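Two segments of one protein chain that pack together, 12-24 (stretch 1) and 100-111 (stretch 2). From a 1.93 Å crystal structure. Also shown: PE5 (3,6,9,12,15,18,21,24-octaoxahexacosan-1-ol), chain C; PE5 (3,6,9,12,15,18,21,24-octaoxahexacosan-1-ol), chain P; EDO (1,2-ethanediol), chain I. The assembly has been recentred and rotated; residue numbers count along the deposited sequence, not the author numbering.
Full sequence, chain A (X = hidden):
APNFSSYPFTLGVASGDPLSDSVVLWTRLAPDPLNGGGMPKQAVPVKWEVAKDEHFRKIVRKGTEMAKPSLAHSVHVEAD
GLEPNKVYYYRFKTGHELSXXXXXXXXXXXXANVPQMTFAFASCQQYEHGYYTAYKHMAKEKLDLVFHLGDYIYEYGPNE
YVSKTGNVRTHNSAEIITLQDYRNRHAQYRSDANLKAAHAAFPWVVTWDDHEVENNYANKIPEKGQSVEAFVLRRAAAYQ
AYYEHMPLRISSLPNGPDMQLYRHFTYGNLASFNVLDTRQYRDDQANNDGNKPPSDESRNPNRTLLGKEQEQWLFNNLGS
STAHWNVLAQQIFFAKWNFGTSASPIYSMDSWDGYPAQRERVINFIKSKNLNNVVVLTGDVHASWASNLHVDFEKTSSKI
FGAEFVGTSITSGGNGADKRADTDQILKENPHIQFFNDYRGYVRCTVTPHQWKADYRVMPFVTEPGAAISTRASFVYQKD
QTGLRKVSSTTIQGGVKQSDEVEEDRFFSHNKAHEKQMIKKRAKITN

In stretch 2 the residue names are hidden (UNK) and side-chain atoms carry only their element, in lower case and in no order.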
# COMPACT_ATOMS: atom_id res chain seq x y z
N GLY A 12 -1.16 -11.81 -15.53
CA GLY A 12 0.30 -11.85 -15.44
C GLY A 12 0.82 -12.71 -14.32
O GLY A 12 0.22 -13.73 -13.93
N VAL A 13 1.96 -12.29 -13.79
CA VAL A 13 2.64 -12.98 -12.73
C VAL A 13 3.09 -11.98 -11.67
O VAL A 13 3.03 -10.76 -11.87
CB VAL A 13 3.86 -13.79 -13.26
CG1 VAL A 13 3.43 -14.83 -14.34
CG2 VAL A 13 4.98 -12.83 -13.79
N ALA A 14 3.52 -12.49 -10.53
CA ALA A 14 3.97 -11.63 -9.43
C ALA A 14 4.86 -12.43 -8.53
O ALA A 14 4.86 -13.67 -8.56
CB ALA A 14 2.76 -11.04 -8.62
N SER A 15 5.65 -11.72 -7.73
CA SER A 15 6.44 -12.35 -6.68
C SER A 15 6.40 -11.49 -5.42
O SER A 15 6.11 -10.31 -5.46
CB SER A 15 7.90 -12.57 -7.12
OG SER A 15 8.61 -11.34 -7.22
N GLY A 16 6.73 -12.10 -4.31
CA GLY A 16 6.58 -11.37 -3.07
C GLY A 16 7.10 -12.03 -1.83
O GLY A 16 7.58 -13.16 -1.84
N ASP A 17 7.00 -11.27 -0.75
CA ASP A 17 7.41 -11.72 0.57
C ASP A 17 8.74 -12.43 0.55
O ASP A 17 8.87 -13.54 1.07
CB ASP A 17 6.30 -12.58 1.20
CG ASP A 17 5.23 -11.72 1.86
OD1 ASP A 17 5.10 -10.53 1.48
OD2 ASP A 17 4.52 -12.25 2.76
N PRO A 18 9.75 -11.77 0.00
CA PRO A 18 11.06 -12.40 -0.10
C PRO A 18 11.69 -12.58 1.25
O PRO A 18 11.50 -11.71 2.13
CB PRO A 18 11.88 -11.40 -0.94
CG PRO A 18 11.27 -10.12 -0.69
CD PRO A 18 9.77 -10.41 -0.54
N LEU A 19 12.38 -13.71 1.42
CA LEU A 19 13.27 -13.97 2.55
C LEU A 19 14.67 -14.24 1.96
O LEU A 19 14.87 -14.15 0.76
CB LEU A 19 12.79 -15.15 3.38
CG LEU A 19 11.45 -14.95 4.13
CD1 LEU A 19 11.00 -16.24 4.80
CD2 LEU A 19 11.53 -13.79 5.13
N SER A 20 15.64 -14.58 2.80
CA SER A 20 17.01 -14.76 2.29
C SER A 20 17.18 -16.03 1.47
O SER A 20 18.13 -16.13 0.70
CB SER A 20 18.04 -14.68 3.42
OG SER A 20 17.92 -15.74 4.31
N ASP A 21 16.28 -16.99 1.60
CA ASP A 21 16.42 -18.28 0.91
C ASP A 21 15.18 -18.70 0.10
O ASP A 21 15.11 -19.85 -0.36
CB ASP A 21 16.72 -19.36 1.94
CG ASP A 21 15.52 -19.65 2.85
OD1 ASP A 21 14.78 -18.70 3.20
OD2 ASP A 21 15.31 -20.83 3.21
N SER A 22 14.21 -17.81 -0.04
CA SER A 22 12.95 -18.16 -0.71
C SER A 22 12.19 -16.91 -1.06
O SER A 22 12.50 -15.82 -0.55
CB SER A 22 12.07 -19.03 0.19
OG SER A 22 11.70 -18.35 1.37
N VAL A 23 11.20 -17.08 -1.93
CA VAL A 23 10.32 -16.00 -2.33
C VAL A 23 8.99 -16.63 -2.74
O VAL A 23 8.95 -17.80 -3.12
CB VAL A 23 10.93 -15.22 -3.51
CG1 VAL A 23 11.05 -16.12 -4.76
CG2 VAL A 23 10.10 -13.97 -3.82
N VAL A 24 7.90 -15.88 -2.64
CA VAL A 24 6.61 -16.35 -3.13
C VAL A 24 6.49 -15.99 -4.61
O VAL A 24 6.80 -14.86 -5.02
CB VAL A 24 5.42 -15.73 -2.36
CG1 VAL A 24 4.10 -16.17 -2.98
CG2 VAL A 24 5.47 -16.11 -0.87
N UNK A 100 4.11 -14.94 -18.88
CA UNK A 100 5.22 -14.00 -18.89
C UNK A 100 6.32 -14.39 -17.90
O UNK A 100 6.06 -15.07 -16.89
c UNK A 100 2.86 -14.29 -18.45
c UNK A 100 3.12 -12.86 -18.66
c UNK A 100 4.58 -12.68 -18.47
N UNK A 101 7.54 -13.97 -18.19
CA UNK A 101 8.66 -14.22 -17.31
C UNK A 101 8.68 -13.12 -16.25
O UNK A 101 8.52 -11.95 -16.54
c UNK A 101 10.00 -14.23 -18.08
c UNK A 101 10.01 -15.40 -19.12
c UNK A 101 11.18 -14.32 -17.11
N UNK A 102 8.87 -13.51 -15.01
CA UNK A 102 8.98 -12.56 -13.93
C UNK A 102 10.41 -12.49 -13.44
O UNK A 102 11.22 -13.42 -13.62
N UNK A 103 10.72 -11.36 -12.82
CA UNK A 103 12.00 -11.16 -12.16
C UNK A 103 11.81 -10.89 -10.67
O UNK A 103 10.93 -10.11 -10.26
c UNK A 103 12.69 -9.98 -12.81
c UNK A 103 14.62 -8.58 -13.32
c UNK A 103 16.02 -8.10 -13.01
n UNK A 103 16.29 -6.86 -13.84
c UNK A 103 14.10 -9.71 -12.39
N UNK A 104 12.65 -11.49 -9.87
CA UNK A 104 12.57 -11.33 -8.44
C UNK A 104 13.95 -11.31 -7.78
O UNK A 104 14.98 -11.44 -8.45
c UNK A 104 12.42 -13.81 -7.83
c UNK A 104 11.71 -12.45 -7.82
o UNK A 104 11.38 -12.07 -6.49
N UNK A 105 13.97 -11.16 -6.46
CA UNK A 105 15.24 -11.05 -5.74
C UNK A 105 15.10 -11.40 -4.26
O UNK A 105 14.22 -10.86 -3.57
c UNK A 105 15.79 -9.64 -5.89
n UNK A 105 18.94 -7.09 -3.58
c UNK A 105 19.03 -7.79 -4.90
c UNK A 105 17.66 -8.04 -5.48
c UNK A 105 17.22 -9.49 -5.36
N UNK A 106 15.94 -12.31 -3.79
CA UNK A 106 15.92 -12.72 -2.40
C UNK A 106 16.53 -11.62 -1.52
O UNK A 106 17.28 -10.76 -1.99
c UNK A 106 15.97 -15.25 -2.69
o UNK A 106 18.01 -13.92 -2.73
c UNK A 106 16.70 -14.03 -2.15
N UNK A 107 16.22 -11.66 -0.23
CA UNK A 107 16.82 -10.73 0.73
C UNK A 107 18.28 -11.12 1.01
O UNK A 107 18.66 -12.27 0.85
c UNK A 107 14.07 -10.43 3.49
c UNK A 107 14.38 -9.07 1.39
c UNK A 107 16.06 -10.79 2.05
c UNK A 107 14.58 -10.41 2.04
N UNK A 108 19.07 -10.16 1.48
CA UNK A 108 20.38 -10.48 2.06
C UNK A 108 20.25 -11.44 3.23
O UNK A 108 19.20 -11.51 3.87
c UNK A 108 20.17 -8.11 1.82
c UNK A 108 18.82 -8.72 1.45
c UNK A 108 20.90 -9.13 2.58
N UNK A 109 21.33 -12.17 3.50
CA UNK A 109 21.39 -13.04 4.68
C UNK A 109 21.15 -12.19 5.92
O UNK A 109 21.53 -11.02 5.95
c UNK A 109 22.75 -13.75 4.75
N UNK A 110 20.46 -12.74 6.92
CA UNK A 110 20.21 -11.98 8.15
C UNK A 110 21.53 -11.42 8.71
O UNK A 110 22.54 -12.13 8.74
c UNK A 110 20.26 -14.18 7.11
c UNK A 110 19.44 -14.28 8.34
c UNK A 110 19.61 -13.01 9.11
N UNK A 111 21.53 -10.15 9.09
CA UNK A 111 22.74 -9.51 9.60
C UNK A 111 23.81 -9.17 8.57
O UNK A 111 24.82 -8.56 8.93
C50 PE5 C . 18.60 -7.93 -16.96
O1 PE5 C . 17.19 -8.04 -16.73
C1 PE5 C . 16.45 -7.31 -17.72
C2 PE5 C . 14.95 -7.37 -17.44
O2 PE5 C . 14.66 -6.72 -16.20
C3 PE5 C . 13.52 -5.85 -16.24
C4 PE5 C . 13.32 -5.28 -14.86
C50 PE5 P . 13.19 -23.00 -22.75
O1 PE5 P . 12.57 -21.73 -23.01
C1 PE5 P . 13.38 -20.61 -22.63
C2 PE5 P . 12.71 -19.29 -23.04
O2 PE5 P . 12.49 -18.44 -21.90
C3 PE5 P . 11.86 -17.17 -22.19
C4 PE5 P . 10.32 -17.22 -22.14
O3 PE5 P . 9.79 -18.24 -21.28
C1 EDO I . 8.02 -12.97 4.83
O1 EDO I . 8.70 -12.08 3.93
C2 EDO I . 6.64 -12.43 5.15
O2 EDO I . 5.65 -13.44 4.93
O HOH W 1 8.30 -10.28 -9.75

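Position 100 carries three side-chain carbons that close a ring onto the backbone N. The ring lies near Gly-12 and Val-13, and such closure defines Pro-100. Its CD is 4.2 Å from Val-13 CG1, an apolar contact.

Position 101 has three carbons, one carrying the other two, and its CA-to-CB bond points away from stretch 1: Val-101. Its CG2 instead lies 3.5 Å from C4 of the PE5 in chain P.

Position 102 has no side-chain atoms, so it is Gly-102. A CB here would point toward stretch 1 and sit 3.2 Å from Val-13 CG2, a tight fit; the bare CA leaves that methyl 4.0 Å away.

At position 103 four carbons run in a row to a nitrogen, and the CA-to-CB bond points away from stretch 1. This is Lys-103, fully extended with all four chi angles t. Its NZ donates to the ether oxygens O2 and O1 of the PE5 in chain C, at 2.9 and 3.2 Å, while its backbone O accepts from a water 2.7 Å away that also bonds Ser-15 OG.

Position 104 has one carbon bearing an oxygen and a carbon, and its CA-to-CB bond points toward stretch 1: Thr-104. Its OG1 lies 3.0 Å from Ser-15 OG in a hydrogen bond, satisfying polar groups in a buried place.

Position 105 is again four carbons ending in nitrogen, CA-to-CB pointing away: Lys-105. Its amine bonds elsewhere in the structure, and only its backbone approaches closely, with O 3.6 Å from Pro-18 CB.

Position 106 repeats the carbon with one oxygen and one carbon, CA-to-CB set sideways: Thr-106. Its CB packs 3.4 Å from Leu-19 O, while its hydroxyl is satisfied elsewhere.

Position 107 has four carbons forked at the second, CA-to-CB pointing toward stretch 1. This is Leu-107, whose CD2 lies 3.9 Å from Pro-18 CG, an apolar pairing suited to its burial.

Position 108, three carbons in a ring onto N, is Pro-108; its CA-to-CB bond points away, and its backbone O lies 3.4 Å from Ser-20 CB. Position 109 has a single carbon, also pointing away: Ala-109. Position 110 is another three-carbon ring, Pro-110. Position 111 has no side chain and a phi of 74°, which favours Gly-111.

The two strands run nearly parallel, 3° apart, with axes 7.1 Å from each other, so side chains bridge them. Beyond, the backbones close in: Leu-107 N donates to Leu-19 O at 3.0 Å, and Ser-20 CA makes a CA-H...O contact with Leu-107 O at 3.3 Å.

Stretch 2 (100-111) PVGKTKTLPAPG
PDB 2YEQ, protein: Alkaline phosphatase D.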